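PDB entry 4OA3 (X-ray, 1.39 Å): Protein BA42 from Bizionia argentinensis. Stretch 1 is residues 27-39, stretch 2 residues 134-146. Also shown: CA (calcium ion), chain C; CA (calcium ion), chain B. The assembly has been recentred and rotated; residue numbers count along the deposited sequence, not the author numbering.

Stretch 1 (27-39) NTSGEIRVHLEKT
Stretch 2 (134-146) DDIDELPNTISKG

The two stretches of Protein BA42 run side by side in the same direction, their end-to-end vectors only 5° apart, and bury 879 Å² between them. Residues 31-37 form an extended strand (phi -111 to -152°, psi 130 to 163°). The second stretch is mostly loop and becomes strand at Ser144 and Lys145. The CA-CA separation narrows from 6.6 Å at Ser29-Asp135, through 6.4 Å at Glu31-Leu139 and 5.9 Å at Arg33-Asn141, to 4.5 Å at His35-Ser144, then is 5.1 Å at Leu36-Lys145.

The last two pairs are parallel bridges. Ser144 N donates to Val34 O (2.9 Å), Leu36 N to Ser144 O (2.9 Å) and Gly146 N to Leu36 O (3.0 Å), so Ser144 is bonded through both its backbone N and O to the residues flanking His35. His35 CA also makes a CA-H...O contact with Ser144 O (3.2 Å).

Where the backbones lie further apart, around Glu31, two calcium ions link the Glu31 side chain to the second stretch. Glu31 (chi1 m, chi2 m, chi3 -28°) points toward the second stretch and divides its carboxylate between two ions: OE2 binds the chain C calcium at 2.3 Å and OE1 the chain B calcium at 2.4 Å. The first ion is also held by Asp135 OD1 (2.5 Å) and OD2 (2.4 Å), Ile136 O (2.4 Å) and three waters; the second by Asp137 OD1 (2.4 Å), Leu139 O (2.4 Å), Asn141 OD1 (2.3 Å), a water and atoms elsewhere in the structure. The same carboxylate oxygens accept backbone hydrogen bonds, Glu138 N to Glu31 OE2 and Leu139 N to Glu31 OE1, both 3.0 Å. The short approach of Glu31 OE2 to Ile136 O (3.1 Å) reflects their shared metal.

Among side-chain polar contacts, Arg33 (m, t, p, chi4 -169°) starts sideways, but its end reaches Thr142 O, to which NH2 (2.8 Å) and NE (3.2 Å) both donate near the guanidinium plane. Pro140 CG lies over one guanidinium face, 3.9 Å from Arg33 NH1. His35 (chi1 t, chi2 88°) and Ser144 (chi1 t) share a sheet face, where His35 ND1 and Ser144 OG hydrogen-bond at 2.7 Å. Through its other ring nitrogen, His35 NE2 donates to Glu37 OE1 (2.7 Å), a bond within the first stretch.

Apolar packing centres on Ile143 (m, t), whose CG2 lies 3.9 Å from Leu36 CG and 4.1 Å from Val34 CG1.

Water also links the backbones: water 3, a chain B calcium ligand, donates to Ile32 O and Pro140 O (both 2.8 Å), while water 4 accepts from Val34 N and donates to Asn141 O (both 2.9 Å).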

ATOM      1  N   ASN A  27      -7.815  11.341  -2.971  1.00 18.44           N
ATOM      2  CA  ASN A  27      -7.016  12.390  -2.311  1.00 18.13           C
ATOM      3  C   ASN A  27      -5.685  12.614  -2.982  1.00 21.08           C
ATOM      4  O   ASN A  27      -5.026  13.639  -2.747  1.00 20.77           O
ATOM      5  CB  ASN A  27      -6.736  11.994  -0.864  1.00 21.23           C
ATOM      6  CG  ASN A  27      -7.964  11.949  -0.015  1.00 32.37           C
ATOM      7  OD1 ASN A  27      -8.905  12.728  -0.208  1.00 33.42           O
ATOM      8  ND2 ASN A  27      -7.951  11.122   1.018  1.00 30.89           N
ATOM      9  N   THR A  28      -5.267  11.681  -3.811  1.00 17.35           N
ATOM     10  CA  THR A  28      -3.959  11.764  -4.470  1.00 17.30           C
ATOM     11  C   THR A  28      -4.005  11.128  -5.844  1.00 19.28           C
ATOM     12  O   THR A  28      -4.887  10.309  -6.093  1.00 17.63           O
ATOM     13  CB  THR A  28      -2.911  11.005  -3.612  1.00 16.74           C
ATOM     14  OG1 THR A  28      -1.621  11.099  -4.214  1.00 17.05           O
ATOM     15  CG2 THR A  28      -3.276   9.510  -3.416  1.00 17.22           C
ATOM     16  N   SER A  29      -3.055  11.493  -6.715  1.00 17.06           N
ATOM     17  CA  SER A  29      -2.870  10.821  -7.994  1.00 16.15           C
ATOM     18  C   SER A  29      -2.037   9.535  -7.767  1.00 16.69           C
ATOM     19  O   SER A  29      -1.903   8.730  -8.691  1.00 16.67           O
ATOM     20  CB  SER A  29      -2.167  11.702  -9.008  1.00 17.47           C
ATOM     21  OG  SER A  29      -0.820  11.914  -8.641  1.00 19.68           O
ATOM     22  N   GLY A  30      -1.510   9.324  -6.561  1.00 16.91           N
ATOM     23  CA  GLY A  30      -0.816   8.090  -6.236  1.00 14.86           C
ATOM     24  C   GLY A  30      -1.754   6.891  -6.279  1.00 15.51           C
ATOM     25  O   GLY A  30      -2.981   7.022  -6.166  1.00 15.32           O
ATOM     26  N   GLU A  31      -1.169   5.728  -6.534  1.00 14.46           N
ATOM     27  CA  GLU A  31      -1.926   4.488  -6.661  1.00 14.01           C
ATOM     28  C   GLU A  31      -1.465   3.505  -5.630  1.00 14.74           C
ATOM     29  O   GLU A  31      -0.255   3.362  -5.439  1.00 16.49           O
ATOM     30  CB  GLU A  31      -1.745   3.929  -8.042  1.00 13.68           C
ATOM     31  CG  GLU A  31      -2.355   4.800  -9.142  1.00 13.58           C
ATOM     32  CD  GLU A  31      -3.810   4.524  -9.454  1.00 17.75           C
ATOM     33  OE1 GLU A  31      -4.249   3.365  -9.246  1.00 16.27           O
ATOM     34  OE2 GLU A  31      -4.530   5.461  -9.893  1.00 16.26           O
ATOM     35  N   ILE A  32      -2.386   2.860  -4.938  1.00 11.54           N
ATOM     36  CA  ILE A  32      -2.060   1.975  -3.822  1.00 12.46           C
ATOM     37  C   ILE A  32      -2.548   0.567  -4.045  1.00 13.27           C
ATOM     38  O   ILE A  32      -3.678   0.371  -4.443  1.00 12.76           O
ATOM     39  CB  ILE A  32      -2.674   2.527  -2.497  1.00 14.21           C
ATOM     40  CG1 ILE A  32      -2.131   3.914  -2.183  1.00 14.46           C
ATOM     41  CG2 ILE A  32      -2.430   1.543  -1.334  1.00 15.21           C
ATOM     42  CD1 ILE A  32      -2.985   4.695  -1.256  1.00 17.90           C
ATOM     43  N   ARG A  33      -1.691  -0.447  -3.771  1.00 13.37           N
ATOM     44  CA  ARG A  33      -2.126  -1.839  -3.715  1.00 13.59           C
ATOM     45  C   ARG A  33      -1.569  -2.519  -2.495  1.00 13.56           C
ATOM     46  O   ARG A  33      -0.535  -2.103  -1.943  1.00 14.27           O
ATOM     47  CB  ARG A  33      -1.712  -2.671  -4.936  1.00 13.16           C
ATOM     48  CG  ARG A  33      -2.333  -2.145  -6.218  1.00 11.88           C
ATOM     49  CD  ARG A  33      -2.219  -3.107  -7.381  1.00 14.05           C
ATOM     50  NE  ARG A  33      -3.031  -4.295  -7.121  1.00 13.59           N
ATOM     51  CZ  ARG A  33      -2.979  -5.401  -7.839  1.00 15.12           C
ATOM     52  NH1 ARG A  33      -2.147  -5.493  -8.864  1.00 16.88           N
ATOM     53  NH2 ARG A  33      -3.745  -6.429  -7.527  1.00 16.56           N
ATOM     54  N   VAL A  34      -2.267  -3.548  -2.056  1.00 13.45           N
ATOM     55  CA  VAL A  34      -1.865  -4.441  -0.987  1.00 11.73           C
ATOM     56  C   VAL A  34      -1.561  -5.794  -1.599  1.00 13.07           C
ATOM     57  O   VAL A  34      -2.314  -6.268  -2.462  1.00 13.15           O
ATOM     58  CB  VAL A  34      -2.975  -4.577   0.065  1.00 13.85           C
ATOM     59  CG1 VAL A  34      -2.665  -5.639   1.119  1.00 14.59           C
ATOM     60  CG2 VAL A  34      -3.243  -3.243   0.746  1.00 14.35           C
ATOM     61  N   HIS A  35      -0.469  -6.427  -1.124  1.00 13.04           N
ATOM     62  CA  HIS A  35      -0.151  -7.806  -1.493  1.00 12.74           C
ATOM     63  C   HIS A  35       0.031  -8.577  -0.204  1.00 13.77           C
ATOM     64  O   HIS A  35       0.777  -8.141   0.682  1.00 14.36           O
ATOM     65  CB  HIS A  35       1.118  -7.934  -2.313  1.00 13.41           C
ATOM     66  CG  HIS A  35       1.554  -9.359  -2.555  1.00 15.01           C
ATOM     67  ND1 HIS A  35       1.087 -10.093  -3.639  1.00 15.41           N
ATOM     68  CD2 HIS A  35       2.454 -10.112  -1.880  1.00 16.80           C
ATOM     69  CE1 HIS A  35       1.751 -11.248  -3.594  1.00 16.11           C
ATOM     70  NE2 HIS A  35       2.555 -11.304  -2.565  1.00 16.67           N
ATOM     71  N   LEU A  36      -0.644  -9.712  -0.103  1.00 14.22           N
ATOM     72  CA  LEU A  36      -0.530 -10.587   1.048  1.00 15.45           C
ATOM     73  C   LEU A  36       0.093 -11.917   0.637  1.00 16.85           C
ATOM     74  O   LEU A  36      -0.284 -12.496  -0.377  1.00 17.63           O
ATOM     75  CB  LEU A  36      -1.912 -10.876   1.633  1.00 17.46           C
ATOM     76  CG  LEU A  36      -2.787  -9.626   1.997  1.00 20.95           C
ATOM     77  CD1 LEU A  36      -4.131 -10.048   2.581  1.00 22.61           C
ATOM     78  CD2 LEU A  36      -2.091  -8.714   2.983  1.00 19.36           C
ATOM     79  N   GLU A  37       0.999 -12.422   1.479  1.00 16.27           N
ATOM     80  CA  GLU A  37       1.518 -13.776   1.310  1.00 18.12           C
ATOM     81  C   GLU A  37       1.914 -14.306   2.676  1.00 20.08           C
ATOM     82  O   GLU A  37       2.030 -13.551   3.639  1.00 19.92           O
ATOM     83  CB  GLU A  37       2.613 -13.889   0.256  1.00 19.22           C
ATOM     84  CG  GLU A  37       3.911 -13.171   0.570  1.00 21.45           C
ATOM     85  CD  GLU A  37       4.858 -13.118  -0.621  1.00 20.92           C
ATOM     86  OE1 GLU A  37       4.387 -13.181  -1.785  1.00 21.94           O
ATOM     87  OE2 GLU A  37       6.072 -12.916  -0.390  1.00 18.75           O
ATOM     88  N   LYS A  38       2.078 -15.629   2.783  1.00 21.66           N
ATOM     89  CA  LYS A  38       2.326 -16.206   4.109  1.00 23.47           C
ATOM     90  C   LYS A  38       3.710 -15.860   4.655  1.00 23.88           C
ATOM     91  O   LYS A  38       3.828 -15.359   5.765  1.00 21.72           O
ATOM     92  CB  LYS A  38       2.138 -17.730   4.064  1.00 26.03           C
ATOM     93  N   THR A  39       4.757 -16.092   3.834  1.00 23.81           N
ATOM     94  CA  THR A  39       6.145 -15.923   4.262  1.00 23.59           C
ATOM     95  C   THR A  39       6.931 -15.061   3.308  1.00 26.03           C
ATOM     96  O   THR A  39       6.665 -15.070   2.108  1.00 26.67           O
ATOM     97  CB  THR A  39       6.827 -17.315   4.386  1.00 32.47           C
ATOM     98  OG1 THR A  39       6.799 -17.983   3.122  1.00 30.64           O
ATOM     99  CG2 THR A  39       6.156 -18.208   5.417  1.00 33.21           C
ATOM    100  N   ASP A 134      -9.156  14.804 -13.961  1.00 26.47           N
ATOM    101  CA  ASP A 134      -9.131  13.767 -14.997  1.00 27.26           C
ATOM    102  C   ASP A 134      -8.276  12.556 -14.522  1.00 27.42           C
ATOM    103  O   ASP A 134      -7.695  11.841 -15.339  1.00 25.70           O
ATOM    104  CB  ASP A 134      -8.615  14.356 -16.331  1.00 30.32           C
ATOM    105  CG  ASP A 134      -7.339  15.170 -16.235  1.00 45.50           C
ATOM    106  OD1 ASP A 134      -6.941  15.517 -15.102  1.00 45.80           O
ATOM    107  OD2 ASP A 134      -6.768  15.516 -17.298  1.00 52.93           O
ATOM    108  N   ASP A 135      -8.222  12.320 -13.192  1.00 23.62           N
ATOM    109  CA  ASP A 135      -7.478  11.199 -12.640  1.00 20.94           C
ATOM    110  C   ASP A 135      -7.889   9.919 -13.327  1.00 23.37           C
ATOM    111  O   ASP A 135      -9.077   9.696 -13.554  1.00 23.34           O
ATOM    112  CB  ASP A 135      -7.776  11.022 -11.141  1.00 20.94           C
ATOM    113  CG  ASP A 135      -7.037   9.831 -10.546  1.00 19.24           C
ATOM    114  OD1 ASP A 135      -5.854   9.990 -10.203  1.00 18.20           O
ATOM    115  OD2 ASP A 135      -7.659   8.763 -10.417  1.00 19.96           O
ATOM    116  N   ILE A 136      -6.913   9.065 -13.598  1.00 20.56           N
ATOM    117  CA  ILE A 136      -7.112   7.738 -14.172  1.00 18.70           C
ATOM    118  C   ILE A 136      -6.874   6.742 -13.014  1.00 18.29           C
ATOM    119  O   ILE A 136      -5.938   6.947 -12.235  1.00 17.82           O
ATOM    120  CB  ILE A 136      -6.087   7.521 -15.300  1.00 21.31           C
ATOM    121  CG1 ILE A 136      -6.335   8.517 -16.470  1.00 23.79           C
ATOM    122  CG2 ILE A 136      -6.102   6.044 -15.785  1.00 22.11           C
ATOM    123  CD1 ILE A 136      -5.337   8.449 -17.530  1.00 28.85           C
ATOM    124  N   ASP A 137      -7.677   5.668 -12.920  1.00 18.26           N
ATOM    125  CA  ASP A 137      -7.429   4.611 -11.925  1.00 17.13           C
ATOM    126  C   ASP A 137      -6.434   3.673 -12.638  1.00 19.17           C
ATOM    127  O   ASP A 137      -6.809   2.815 -13.438  1.00 18.98           O
ATOM    128  CB  ASP A 137      -8.733   3.921 -11.531  1.00 17.26           C
ATOM    129  CG  ASP A 137      -8.611   3.041 -10.307  1.00 21.92           C
ATOM    130  OD1 ASP A 137      -7.463   2.698  -9.924  1.00 16.89           O
ATOM    131  OD2 ASP A 137      -9.658   2.689  -9.729  1.00 21.95           O
ATOM    132  N   GLU A 138      -5.148   3.983 -12.485  1.00 15.89           N
ATOM    133  CA  GLU A 138      -4.066   3.351 -13.237  1.00 15.53           C
ATOM    134  C   GLU A 138      -3.755   1.923 -12.870  1.00 15.96           C
ATOM    135  O   GLU A 138      -3.389   1.141 -13.746  1.00 17.49           O
ATOM    136  CB  GLU A 138      -2.808   4.221 -13.132  1.00 16.19           C
ATOM    137  CG  GLU A 138      -2.959   5.598 -13.767  1.00 18.07           C
ATOM    138  CD  GLU A 138      -1.777   6.512 -13.539  1.00 21.27           C
ATOM    139  OE1 GLU A 138      -1.549   6.892 -12.371  1.00 19.07           O
ATOM    140  OE2 GLU A 138      -1.120   6.903 -14.531  1.00 21.36           O
ATOM    141  N   LEU A 139      -3.889   1.578 -11.595  1.00 13.69           N
ATOM    142  CA  LEU A 139      -3.615   0.240 -11.107  1.00 13.87           C
ATOM    143  C   LEU A 139      -4.865  -0.321 -10.472  1.00 14.63           C
ATOM    144  O   LEU A 139      -5.582   0.403  -9.795  1.00 15.42           O
ATOM    145  CB  LEU A 139      -2.509   0.242 -10.048  1.00 14.55           C
ATOM    146  CG  LEU A 139      -1.174   0.876 -10.468  1.00 17.19           C
ATOM    147  CD1 LEU A 139      -0.169   0.835  -9.313  1.00 16.09           C
ATOM    148  CD2 LEU A 139      -0.580   0.219 -11.700  1.00 16.86           C
ATOM    149  N   PRO A 140      -5.143  -1.633 -10.621  1.00 13.70           N
ATOM    150  CA  PRO A 140      -6.292  -2.212  -9.937  1.00 15.06           C
ATOM    151  C   PRO A 140      -6.208  -2.108  -8.417  1.00 15.14           C
ATOM    152  O   PRO A 140      -5.103  -2.019  -7.848  1.00 14.49           O
ATOM    153  CB  PRO A 140      -6.308  -3.674 -10.402  1.00 17.55           C
ATOM    154  CG  PRO A 140      -5.035  -3.927 -10.932  1.00 21.81           C
ATOM    155  CD  PRO A 140      -4.373  -2.646 -11.352  1.00 16.61           C
ATOM    156  N   ASN A 141      -7.365  -2.021  -7.770  1.00 14.35           N
ATOM    157  CA  ASN A 141      -7.420  -1.874  -6.318  1.00 13.75           C
ATOM    158  C   ASN A 141      -7.534  -3.236  -5.635  1.00 17.39           C
ATOM    159  O   ASN A 141      -7.482  -3.286  -4.418  1.00 17.42           O
ATOM    160  CB  ASN A 141      -8.567  -0.987  -5.923  1.00 16.08           C
ATOM    161  CG  ASN A 141      -8.485   0.417  -6.477  1.00 17.82           C
ATOM    162  OD1 ASN A 141      -7.466   0.887  -6.977  1.00 16.77           O
ATOM    163  ND2 ASN A 141      -9.590   1.150  -6.262  1.00 19.46           N
ATOM    164  N   THR A 142      -7.602  -4.309  -6.431  1.00 16.88           N
ATOM    165  CA  THR A 142      -7.659  -5.706  -5.963  1.00 16.76           C
ATOM    166  C   THR A 142      -6.524  -6.001  -5.019  1.00 16.73           C
ATOM    167  O   THR A 142      -5.380  -5.640  -5.331  1.00 16.52           O
ATOM    168  CB  THR A 142      -7.407  -6.641  -7.187  1.00 20.06           C
ATOM    169  OG1 THR A 142      -8.072  -6.162  -8.324  1.00 20.99           O
ATOM    170  CG2 THR A 142      -7.806  -8.082  -6.963  1.00 25.04           C
ATOM    171  N   ILE A 143      -6.776  -6.809  -3.980  1.00 13.77           N
ATOM    172  CA  ILE A 143      -5.697  -7.260  -3.107  1.00 13.52           C
ATOM    173  C   ILE A 143      -5.016  -8.408  -3.852  1.00 15.80           C
ATOM    174  O   ILE A 143      -5.678  -9.364  -4.296  1.00 17.95           O
ATOM    175  CB  ILE A 143      -6.226  -7.716  -1.737  1.00 15.13           C
ATOM    176  CG1 ILE A 143      -6.911  -6.520  -1.029  1.00 15.70           C
ATOM    177  CG2 ILE A 143      -5.074  -8.293  -0.848  1.00 17.34           C
ATOM    178  CD1 ILE A 143      -7.367  -6.819   0.338  1.00 25.50           C
ATOM    179  N   SER A 144      -3.714  -8.297  -4.027  1.00 13.29           N
ATOM    180  CA  SER A 144      -2.941  -9.314  -4.700  1.00 14.28           C
ATOM    181  C   SER A 144      -2.596 -10.366  -3.652  1.00 16.42           C
ATOM    182  O   SER A 144      -2.160 -10.052  -2.528  1.00 16.29           O
ATOM    183  CB  SER A 144      -1.683  -8.679  -5.292  1.00 14.36           C
ATOM    184  OG  SER A 144      -0.727  -9.659  -5.649  1.00 17.23           O
ATOM    185  N   LYS A 145      -2.821 -11.636  -3.999  1.00 17.24           N
ATOM    186  CA  LYS A 145      -2.491 -12.744  -3.106  1.00 18.97           C
ATOM    187  C   LYS A 145      -1.452 -13.673  -3.725  1.00 26.31           C
ATOM    188  O   LYS A 145      -1.581 -14.031  -4.881  1.00 26.51           O
ATOM    189  CB  LYS A 145      -3.757 -13.501  -2.731  1.00 21.45           C
ATOM    190  CG  LYS A 145      -4.735 -12.609  -1.982  1.00 33.37           C
ATOM    191  CD  LYS A 145      -5.450 -13.349  -0.867  1.00 46.51           C
ATOM    192  CE  LYS A 145      -6.378 -12.443  -0.109  1.00 54.07           C
ATOM    193  NZ  LYS A 145      -7.453 -11.908  -0.969  1.00 61.37           N
ATOM    194  N   GLY A 146      -0.414 -13.985  -2.946  1.00 24.78           N
ATOM    195  CA  GLY A 146       0.685 -14.881  -3.342  1.00 31.66           C
ATOM    196  C   GLY A 146       0.962 -15.915  -2.250  1.00 43.93           C
ATOM    197  O   GLY A 146       0.204 -15.972  -1.253  1.00 43.56           O
ATOM    198  OXT GLY A 146       1.958 -16.659  -2.382  1.00 71.26           O
TER
HETATM  199 CA    CA C 202      -5.596   7.536  -9.954  1.00 16.44          CA
HETATM  200 CA    CA B 201      -5.943   2.109  -8.164  1.00 13.86          CA
HETATM  201  O   HOH W   1      -5.015   7.999  -7.694  1.00 15.61           O
HETATM  202  O   HOH W   2      -3.398   8.233 -10.770  1.00 16.20           O
HETATM  203  O   HOH W   3      -4.409   0.605  -7.095  1.00 13.55           O
HETATM  204  O   HOH W   4      -4.780  -3.738  -3.427  1.00 16.59           O
HETATM  205  O   HOH W   5       1.299 -17.313   0.738  1.00 34.51           O
HETATM  206  O   HOH W   6      -7.448   6.156  -9.045  1.00 16.32           O